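Local coordinates for hypothetical protein (Pseudomonas aeruginosa, PDB 4HSP) that is of unknown function but belongs to the DUF3299 family of the OB clan and is built largely of beta strands, at residues A[6-14]-A[93-101]; A[58-66]-A[77-87]. All blocks are in the same frame, centred on the assembly; numbering follows the deposited sequence.

Interaction 1 of 2, residues A[6-14]-A[93-101]; sequences LTWSQLIPA and PSNQIVYVK. With EDO (1,2-ethanediol), chain G; EDO (1,2-ethanediol), chain E; EDO (1,2-ethanediol), chain D; EDO (1,2-ethanediol), chain C.
Gln96 reaches across to the main chain of Trp8, tying a 3-10 turn (residues 8-11) to the loop that leads into strand 98-102 of the mixed sheet, probably related to the OB fold, as its clan suggests. Its side chain turns about CB-CG (chi2 -71°), which brings NE2 back to the carbonyl of Asn95, and NE2 spends its two hydrogens on Trp8 O, 2.8 Å away and nearly straight, and on Asn95 O. Both acceptors lie close to the amide plane, so the pair of bonds fixes the rotation of the group; a glutamine suits the place because one nitrogen must serve two carbonyls. Trp8 O is itself gripped twice, from opposite faces of its plane, by Gln96 NE2 and by Leu11 N of the turn.

Around this polar link the packing is close. The six-membered ring of Trp8 lies obliquely against the backbone of Gln96, CZ3 coming 3.4 Å from Gln96 C, while CH2 meets Val98 CG2; the indole NE1 donates a hydrogen bond to Pro60 O. Leu11 CD2 reaches the same Val98 methyl, the two side chains crossing at about a right angle. Ile12 lies across the Gln96 side chain, with CG1 and CD1 against NE2 and CD, and likewise crosses Asn95, whose ND2, hydrogen-bonded to Pro47 O, comes near CG1.

The side of Ser9 and Gln10 faces solvent. Along it and just after the turn gather 1,2-ethanediol molecules, probably from the crystallisation liquor; one donates to Ile12 O from its O2 at 2.8 Å.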
loop_
_atom_site.group_PDB
_atom_site.type_symbol
_atom_site.label_atom_id
_atom_site.label_comp_id
_atom_site.label_asym_id
_atom_site.label_seq_id
_atom_site.Cartn_x
_atom_site.Cartn_y
_atom_site.Cartn_z
ATOM N N LEU A 6 -20.171 3.541 -18.761
ATOM C CA LEU A 6 -20.588 4.798 -18.154
ATOM C C LEU A 6 -19.380 5.616 -17.730
ATOM O O LEU A 6 -18.293 5.073 -17.561
ATOM C CB LEU A 6 -21.479 4.530 -16.921
ATOM C CG LEU A 6 -22.815 3.778 -17.133
ATOM C CD1 LEU A 6 -23.550 3.649 -15.797
ATOM C CD2 LEU A 6 -23.696 4.478 -18.167
ATOM N N THR A 7 -19.567 6.936 -17.604
ATOM C CA THR A 7 -18.604 7.863 -17.022
ATOM C C THR A 7 -19.247 8.310 -15.725
ATOM O O THR A 7 -20.470 8.234 -15.610
ATOM C CB THR A 7 -18.262 9.023 -17.955
ATOM O OG1 THR A 7 -19.384 9.912 -18.044
ATOM C CG2 THR A 7 -17.776 8.567 -19.340
ATOM N N TRP A 8 -18.470 8.831 -14.766
ATOM C CA TRP A 8 -19.061 9.311 -13.532
ATOM C C TRP A 8 -19.991 10.495 -13.758
ATOM O O TRP A 8 -20.960 10.617 -13.028
ATOM C CB TRP A 8 -17.975 9.657 -12.523
ATOM C CG TRP A 8 -17.386 8.411 -11.940
ATOM C CD1 TRP A 8 -16.276 7.745 -12.379
ATOM C CD2 TRP A 8 -17.994 7.572 -10.954
ATOM N NE1 TRP A 8 -16.083 6.608 -11.627
ATOM C CE2 TRP A 8 -17.108 6.494 -10.721
ATOM C CE3 TRP A 8 -19.156 7.673 -10.175
ATOM C CZ2 TRP A 8 -17.352 5.524 -9.740
ATOM C CZ3 TRP A 8 -19.405 6.704 -9.217
ATOM C CH2 TRP A 8 -18.516 5.639 -9.011
ATOM N N SER A 9 -19.742 11.324 -14.783
ATOM C CA SER A 9 -20.582 12.491 -15.090
ATOM C C SER A 9 -21.972 12.092 -15.593
ATOM O O SER A 9 -22.886 12.907 -15.484
ATOM C CB SER A 9 -19.911 13.419 -16.102
ATOM O OG SER A 9 -19.609 12.736 -17.307
ATOM N N GLN A 10 -22.144 10.843 -16.123
ATOM C CA GLN A 10 -23.441 10.334 -16.606
ATOM C C GLN A 10 -24.339 9.923 -15.416
ATOM O O GLN A 10 -25.526 9.635 -15.599
ATOM C CB GLN A 10 -23.255 9.153 -17.558
ATOM C CG GLN A 10 -22.671 9.503 -18.924
ATOM C CD GLN A 10 -22.462 8.255 -19.737
ATOM O OE1 GLN A 10 -21.378 7.683 -19.779
ATOM N NE2 GLN A 10 -23.510 7.763 -20.351
ATOM N N LEU A 11 -23.775 9.931 -14.192
ATOM C CA LEU A 11 -24.502 9.565 -12.988
ATOM C C LEU A 11 -25.073 10.805 -12.316
ATOM O O LEU A 11 -25.798 10.679 -11.337
ATOM C CB LEU A 11 -23.580 8.773 -12.037
ATOM C CG LEU A 11 -23.612 7.241 -12.137
ATOM C CD1 LEU A 11 -23.326 6.735 -13.577
ATOM C CD2 LEU A 11 -22.678 6.633 -11.128
ATOM N N ILE A 12 -24.774 11.991 -12.860
ATOM C CA ILE A 12 -25.286 13.265 -12.370
ATOM C C ILE A 12 -26.349 13.757 -13.357
ATOM O O ILE A 12 -26.021 14.025 -14.521
ATOM C CB ILE A 12 -24.184 14.337 -12.113
ATOM C CG1 ILE A 12 -23.130 13.840 -11.090
ATOM C CG2 ILE A 12 -24.831 15.627 -11.619
ATOM C CD1 ILE A 12 -21.930 14.641 -11.008
ATOM N N PRO A 13 -27.630 13.882 -12.922
ATOM C CA PRO A 13 -28.671 14.354 -13.840
ATOM C C PRO A 13 -28.482 15.813 -14.244
ATOM O O PRO A 13 -27.791 16.573 -13.567
ATOM C CB PRO A 13 -29.961 14.166 -13.035
ATOM C CG PRO A 13 -29.575 14.138 -11.687
ATOM C CD PRO A 13 -28.203 13.565 -11.603
ATOM N N ALA A 14 -29.061 16.171 -15.385
ATOM C CA ALA A 14 -29.047 17.518 -15.941
ATOM C C ALA A 14 -29.664 18.486 -14.923
ATOM O O ALA A 14 -30.761 18.220 -14.405
ATOM C CB ALA A 14 -29.831 17.528 -17.245
ATOM N N PRO A 93 -20.395 12.944 -3.296
ATOM C CA PRO A 93 -21.878 12.975 -3.221
ATOM C C PRO A 93 -22.459 11.587 -3.529
ATOM O O PRO A 93 -21.790 10.789 -4.196
ATOM C CB PRO A 93 -22.270 13.993 -4.291
ATOM C CG PRO A 93 -21.045 14.765 -4.545
ATOM C CD PRO A 93 -19.916 13.818 -4.384
ATOM N N SER A 94 -23.675 11.283 -3.031
ATOM C CA SER A 94 -24.286 9.945 -3.159
ATOM C C SER A 94 -24.568 9.506 -4.612
ATOM O O SER A 94 -24.868 8.328 -4.849
ATOM C CB SER A 94 -25.563 9.854 -2.334
ATOM O OG SER A 94 -26.479 10.865 -2.700
ATOM N N ASN A 95 -24.462 10.425 -5.574
ATOM C CA ASN A 95 -24.683 10.113 -6.989
ATOM C C ASN A 95 -23.327 9.943 -7.693
ATOM O O ASN A 95 -23.263 9.863 -8.919
ATOM C CB ASN A 95 -25.579 11.149 -7.675
ATOM C CG ASN A 95 -25.089 12.573 -7.664
ATOM O OD1 ASN A 95 -24.047 12.902 -7.093
ATOM N ND2 ASN A 95 -25.865 13.470 -8.272
ATOM N N GLN A 96 -22.253 9.845 -6.885
ATOM C CA GLN A 96 -20.871 9.600 -7.308
ATOM C C GLN A 96 -20.334 8.406 -6.482
ATOM O O GLN A 96 -19.145 8.287 -6.221
ATOM C CB GLN A 96 -19.990 10.881 -7.189
ATOM C CG GLN A 96 -20.385 12.051 -8.129
ATOM C CD GLN A 96 -20.082 11.813 -9.595
ATOM O OE1 GLN A 96 -19.033 12.223 -10.107
ATOM N NE2 GLN A 96 -21.015 11.186 -10.321
ATOM N N ILE A 97 -21.256 7.516 -6.076
ATOM C CA ILE A 97 -20.991 6.280 -5.327
ATOM C C ILE A 97 -21.949 5.193 -5.817
ATOM O O ILE A 97 -23.136 5.450 -5.985
ATOM C CB ILE A 97 -21.103 6.423 -3.767
ATOM C CG1 ILE A 97 -20.431 7.711 -3.218
ATOM C CG2 ILE A 97 -20.583 5.142 -3.062
ATOM C CD1 ILE A 97 -20.406 7.861 -1.670
ATOM N N VAL A 98 -21.425 3.982 -6.016
ATOM C CA VAL A 98 -22.174 2.770 -6.324
ATOM C C VAL A 98 -21.897 1.738 -5.206
ATOM O O VAL A 98 -20.738 1.427 -4.936
ATOM C CB VAL A 98 -21.831 2.187 -7.729
ATOM C CG1 VAL A 98 -22.734 1.009 -8.070
ATOM C CG2 VAL A 98 -21.901 3.264 -8.814
ATOM N N TYR A 99 -22.953 1.219 -4.567
ATOM C CA TYR A 99 -22.847 0.120 -3.606
ATOM C C TYR A 99 -22.827 -1.169 -4.443
ATOM O O TYR A 99 -23.800 -1.475 -5.137
ATOM C CB TYR A 99 -24.020 0.152 -2.613
ATOM C CG TYR A 99 -23.924 -0.811 -1.449
ATOM C CD1 TYR A 99 -24.266 -2.155 -1.597
ATOM C CD2 TYR A 99 -23.615 -0.355 -0.166
ATOM C CE1 TYR A 99 -24.214 -3.042 -0.517
ATOM C CE2 TYR A 99 -23.583 -1.225 0.927
ATOM C CZ TYR A 99 -23.876 -2.571 0.746
ATOM O OH TYR A 99 -23.841 -3.423 1.831
ATOM N N VAL A 100 -21.689 -1.877 -4.441
ATOM C CA VAL A 100 -21.484 -3.090 -5.241
ATOM C C VAL A 100 -21.454 -4.333 -4.335
ATOM O O VAL A 100 -20.866 -4.286 -3.263
ATOM C CB VAL A 100 -20.183 -2.991 -6.090
ATOM C CG1 VAL A 100 -20.057 -4.140 -7.081
ATOM C CG2 VAL A 100 -20.079 -1.659 -6.798
ATOM N N LYS A 101 -22.123 -5.426 -4.793
ATOM C CA LYS A 101 -22.156 -6.797 -4.246
ATOM C C LYS A 101 -21.592 -7.720 -5.337
ATOM O O LYS A 101 -22.026 -7.621 -6.489
ATOM C CB LYS A 101 -23.583 -7.245 -3.822
ATOM C CG LYS A 101 -24.115 -6.561 -2.567
ATOM C CD LYS A 101 -25.382 -7.226 -2.036
ATOM C CE LYS A 101 -26.062 -6.390 -0.963
ATOM N NZ LYS A 101 -27.237 -7.079 -0.347
HETATM C C1 EDO G . -24.456 13.942 -18.281
HETATM O O1 EDO G . -23.317 13.388 -18.947
HETATM C C2 EDO G . -25.612 12.900 -18.131
HETATM O O2 EDO G . -26.586 13.371 -17.196
HETATM C C1 EDO E . -31.942 13.652 -15.962
HETATM O O1 EDO E . -30.759 13.654 -16.792
HETATM C C2 EDO E . -32.123 12.262 -15.249
HETATM O O2 EDO E . -33.178 12.229 -14.275
HETATM C C1 EDO D . -18.037 5.886 -22.781
HETATM O O1 EDO D . -18.002 5.497 -24.142
HETATM C C2 EDO D . -18.986 7.086 -22.605
HETATM O O2 EDO D . -20.196 6.645 -22.009
HETATM C C1 EDO C . -25.013 4.320 -21.911
HETATM O O1 EDO C . -23.801 4.994 -22.313
HETATM C C2 EDO C . -26.165 5.313 -21.532
HETATM O O2 EDO C . -27.302 4.605 -21.014
#

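Interaction 2 of 2, residues A[58-66]-A[77-87]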
loop_
_atom_site.group_PDB
_atom_site.type_symbol
_atom_site.label_atom_id
_atom_site.label_comp_id
_atom_site.label_asym_id
_atom_site.label_seq_id
_atom_site.Cartn_x
_atom_site.Cartn_y
_atom_site.Cartn_z
ATOM N N LYS A 58 -20.962 -0.690 -17.036
ATOM C CA LYS A 58 -19.524 -0.846 -16.804
ATOM C C LYS A 58 -18.991 0.529 -16.381
ATOM O O LYS A 58 -19.167 1.529 -17.082
ATOM C CB LYS A 58 -18.868 -1.384 -18.084
ATOM C CG LYS A 58 -17.361 -1.513 -18.082
ATOM C CD LYS A 58 -16.900 -1.640 -19.531
ATOM C CE LYS A 58 -15.468 -2.067 -19.671
ATOM N NZ LYS A 58 -15.066 -2.085 -21.098
ATOM N N LEU A 59 -18.400 0.593 -15.212
ATOM C CA LEU A 59 -17.914 1.861 -14.682
ATOM C C LEU A 59 -16.516 1.702 -14.074
ATOM O O LEU A 59 -16.265 0.666 -13.442
ATOM C CB LEU A 59 -18.937 2.292 -13.616
ATOM C CG LEU A 59 -18.940 3.692 -13.035
ATOM C CD1 LEU A 59 -19.068 4.782 -14.108
ATOM C CD2 LEU A 59 -20.089 3.803 -12.047
ATOM N N PRO A 60 -15.574 2.673 -14.276
ATOM C CA PRO A 60 -14.245 2.544 -13.632
ATOM C C PRO A 60 -14.235 3.215 -12.254
ATOM O O PRO A 60 -15.029 4.123 -11.989
ATOM C CB PRO A 60 -13.331 3.272 -14.613
ATOM C CG PRO A 60 -14.225 4.378 -15.171
ATOM C CD PRO A 60 -15.668 3.949 -15.028
ATOM N N GLY A 61 -13.338 2.792 -11.383
ATOM C CA GLY A 61 -13.254 3.411 -10.066
ATOM C C GLY A 61 -12.370 2.708 -9.060
ATOM O O GLY A 61 -11.673 1.755 -9.393
ATOM N N TYR A 62 -12.372 3.222 -7.823
ATOM C CA TYR A 62 -11.594 2.688 -6.718
ATOM C C TYR A 62 -12.518 1.994 -5.735
ATOM O O TYR A 62 -13.686 2.358 -5.614
ATOM C CB TYR A 62 -10.785 3.834 -6.048
ATOM C CG TYR A 62 -9.573 4.206 -6.873
ATOM C CD1 TYR A 62 -8.373 3.515 -6.731
ATOM C CD2 TYR A 62 -9.656 5.173 -7.880
ATOM C CE1 TYR A 62 -7.258 3.838 -7.502
ATOM C CE2 TYR A 62 -8.539 5.518 -8.644
ATOM C CZ TYR A 62 -7.342 4.841 -8.451
ATOM O OH TYR A 62 -6.236 5.110 -9.215
ATOM N N ILE A 63 -12.013 0.950 -5.075
ATOM C CA ILE A 63 -12.813 0.131 -4.161
ATOM C C ILE A 63 -12.560 0.476 -2.674
ATOM O O ILE A 63 -11.409 0.492 -2.235
ATOM C CB ILE A 63 -12.522 -1.344 -4.449
ATOM C CG1 ILE A 63 -13.039 -1.728 -5.866
ATOM C CG2 ILE A 63 -13.076 -2.257 -3.331
ATOM C CD1 ILE A 63 -12.709 -3.227 -6.296
ATOM N N VAL A 64 -13.671 0.823 -1.954
ATOM C CA VAL A 64 -13.767 1.077 -0.524
ATOM C C VAL A 64 -14.433 -0.176 0.057
ATOM O O VAL A 64 -15.653 -0.308 -0.045
ATOM C CB VAL A 64 -14.507 2.389 -0.153
ATOM C CG1 VAL A 64 -14.498 2.603 1.359
ATOM C CG2 VAL A 64 -13.887 3.592 -0.854
ATOM N N PRO A 65 -13.652 -1.131 0.619
ATOM C CA PRO A 65 -14.250 -2.389 1.097
ATOM C C PRO A 65 -15.205 -2.215 2.266
ATOM O O PRO A 65 -14.970 -1.374 3.147
ATOM C CB PRO A 65 -13.039 -3.232 1.498
ATOM C CG PRO A 65 -11.947 -2.294 1.687
ATOM C CD PRO A 65 -12.183 -1.138 0.798
ATOM N N LEU A 66 -16.284 -3.031 2.268
ATOM C CA LEU A 66 -17.312 -2.977 3.306
ATOM C C LEU A 66 -17.524 -4.311 3.993
ATOM O O LEU A 66 -17.979 -4.331 5.132
ATOM C CB LEU A 66 -18.653 -2.511 2.709
ATOM C CG LEU A 66 -18.742 -1.102 2.163
ATOM C CD1 LEU A 66 -20.099 -0.864 1.577
ATOM C CD2 LEU A 66 -18.460 -0.069 3.219
ATOM N N PHE A 77 -18.663 -3.574 -1.401
ATOM C CA PHE A 77 -17.853 -2.374 -1.369
ATOM C C PHE A 77 -18.520 -1.186 -2.014
ATOM O O PHE A 77 -19.488 -1.342 -2.755
ATOM C CB PHE A 77 -16.508 -2.641 -2.071
ATOM C CG PHE A 77 -16.577 -3.026 -3.524
ATOM C CD1 PHE A 77 -16.551 -2.052 -4.521
ATOM C CD2 PHE A 77 -16.595 -4.369 -3.902
ATOM C CE1 PHE A 77 -16.553 -2.406 -5.869
ATOM C CE2 PHE A 77 -16.598 -4.727 -5.248
ATOM C CZ PHE A 77 -16.557 -3.741 -6.228
ATOM N N LEU A 78 -17.955 0.015 -1.770
ATOM C CA LEU A 78 -18.355 1.238 -2.467
ATOM C C LEU A 78 -17.386 1.462 -3.623
ATOM O O LEU A 78 -16.171 1.360 -3.430
ATOM C CB LEU A 78 -18.372 2.472 -1.547
ATOM C CG LEU A 78 -19.205 2.434 -0.250
ATOM C CD1 LEU A 78 -18.971 3.712 0.576
ATOM C CD2 LEU A 78 -20.728 2.223 -0.522
ATOM N N LEU A 79 -17.925 1.712 -4.827
ATOM C CA LEU A 79 -17.182 2.116 -6.014
ATOM C C LEU A 79 -17.270 3.621 -6.048
ATOM O O LEU A 79 -18.362 4.196 -5.969
ATOM C CB LEU A 79 -17.727 1.474 -7.310
ATOM C CG LEU A 79 -16.882 1.687 -8.566
ATOM C CD1 LEU A 79 -15.492 0.961 -8.431
ATOM C CD2 LEU A 79 -17.630 1.217 -9.786
ATOM N N VAL A 80 -16.106 4.259 -6.044
ATOM C CA VAL A 80 -15.942 5.710 -5.984
ATOM C C VAL A 80 -15.012 6.155 -7.143
ATOM O O VAL A 80 -14.215 5.341 -7.643
ATOM C CB VAL A 80 -15.385 6.115 -4.581
ATOM C CG1 VAL A 80 -16.432 5.889 -3.479
ATOM C CG2 VAL A 80 -14.109 5.342 -4.272
ATOM N N PRO A 81 -15.067 7.439 -7.551
ATOM C CA PRO A 81 -14.243 7.877 -8.692
ATOM C C PRO A 81 -12.790 8.224 -8.330
ATOM O O PRO A 81 -12.005 8.567 -9.214
ATOM C CB PRO A 81 -14.985 9.130 -9.216
ATOM C CG PRO A 81 -16.133 9.367 -8.284
ATOM C CD PRO A 81 -15.940 8.538 -7.075
ATOM N N TYR A 82 -12.443 8.211 -7.050
ATOM C CA TYR A 82 -11.092 8.561 -6.667
ATOM C C TYR A 82 -10.666 7.776 -5.457
ATOM O O TYR A 82 -11.491 7.400 -4.610
ATOM C CB TYR A 82 -10.894 10.084 -6.452
ATOM C CG TYR A 82 -11.943 10.772 -5.613
ATOM C CD1 TYR A 82 -13.061 11.347 -6.197
ATOM C CD2 TYR A 82 -11.778 10.923 -4.240
ATOM C CE1 TYR A 82 -14.025 11.995 -5.437
ATOM C CE2 TYR A 82 -12.737 11.579 -3.465
ATOM C CZ TYR A 82 -13.857 12.120 -4.073
ATOM O OH TYR A 82 -14.824 12.775 -3.343
ATOM N N TYR A 83 -9.359 7.481 -5.419
ATOM C CA TYR A 83 -8.749 6.758 -4.334
ATOM C C TYR A 83 -8.800 7.613 -3.079
ATOM O O TYR A 83 -8.620 8.826 -3.147
ATOM C CB TYR A 83 -7.309 6.380 -4.713
ATOM C CG TYR A 83 -6.520 5.757 -3.587
ATOM C CD1 TYR A 83 -6.568 4.388 -3.348
ATOM C CD2 TYR A 83 -5.751 6.544 -2.729
ATOM C CE1 TYR A 83 -5.872 3.813 -2.282
ATOM C CE2 TYR A 83 -5.063 5.984 -1.656
ATOM C CZ TYR A 83 -5.119 4.617 -1.438
ATOM O OH TYR A 83 -4.400 4.065 -0.398
ATOM N N GLY A 84 -9.036 6.966 -1.954
ATOM C CA GLY A 84 -9.060 7.620 -0.652
ATOM C C GLY A 84 -10.413 8.118 -0.192
ATOM O O GLY A 84 -10.556 8.476 0.981
ATOM N N ALA A 85 -11.406 8.160 -1.106
ATOM C CA ALA A 85 -12.769 8.602 -0.820
ATOM C C ALA A 85 -13.296 7.865 0.374
ATOM O O ALA A 85 -13.199 6.634 0.408
ATOM C CB ALA A 85 -13.662 8.361 -2.017
ATOM N N CYS A 86 -13.755 8.637 1.396
ATOM C CA CYS A 86 -14.333 8.252 2.694
ATOM C C CYS A 86 -13.277 8.035 3.746
ATOM O O CYS A 86 -13.612 8.059 4.924
ATOM C CB CYS A 86 -15.249 7.033 2.592
ATOM S SG CYS A 86 -16.516 7.162 1.303
ATOM N N ILE A 87 -12.016 7.811 3.348
ATOM C CA ILE A 87 -10.920 7.492 4.268
ATOM C C ILE A 87 -9.967 8.666 4.465
ATOM O O ILE A 87 -9.793 9.120 5.595
ATOM C CB ILE A 87 -10.166 6.232 3.739
ATOM C CG1 ILE A 87 -11.097 4.994 3.707
ATOM C CG2 ILE A 87 -8.865 5.951 4.506
ATOM C CD1 ILE A 87 -11.414 4.554 2.319
#
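Tyr62 and Tyr83 meet at a steep angle beside an antiparallel beta hairpin: their planes stand 75° apart in an offset edge-to-face pair, with the edge of Tyr83 toward the face of Tyr62. Tyr83 CB sits over the centre of the Tyr62 ring, 3.7 Å from its centroid, in a CH-pi contact. With CG anti to the backbone N (chi1 173°), the Tyr83 ring is carried past CB, so that its edge, not its face, is turned to Tyr62. The Tyr83 ring also stacks on Tyr83 of the second subunit.

With Ile63 and Phe77, on the opposite face of the sheet, an aliphatic branch lies over an aromatic face. Ile63 spreads CG1, CG2 and CD1 across one side of the Phe77 ring, CG1 standing 3.6 Å from CE1; beta branching gives it the breadth to do so. On the Tyr62 side, Val64 meets Ile87 tip to tip, CG1 to CD1 at 3.8 Å, and crosses Val80 at about a right angle. Gly61 leaves room for Leu79 CD1 and Val80 O.

Four backbone bonds link Tyr62 with Val80 and Val64 with Leu78, the shortest being Tyr62 N to Val80 O at 2.8 Å. The chemistry implies a division of labour: main-chain bonds set the register, while apolar and aromatic side chains pack on both faces.

From the N terminus, residues 6-14 run on from strand 4-5, which lies parallel to strand 55-68, and interaction 1 joins them to residues 93-101, closing a long loop of 78 residues. Within that span the chain passes through helix 26-34 and then forms the hairpin of interaction 2, whose short loop closes between residues 58-66 and 77-87. The two closures therefore nest and do not cross. They also touch: Leu6 N and Lys58 O probably share a hydrogen bond, and Gln96 O packs on Pro81 CD. Since strands 73-80 and 98-102 are sheet neighbours, the contacts together tie the N-terminal loop to the sheet of which the hairpin is part, and both contacts touch the second subunit.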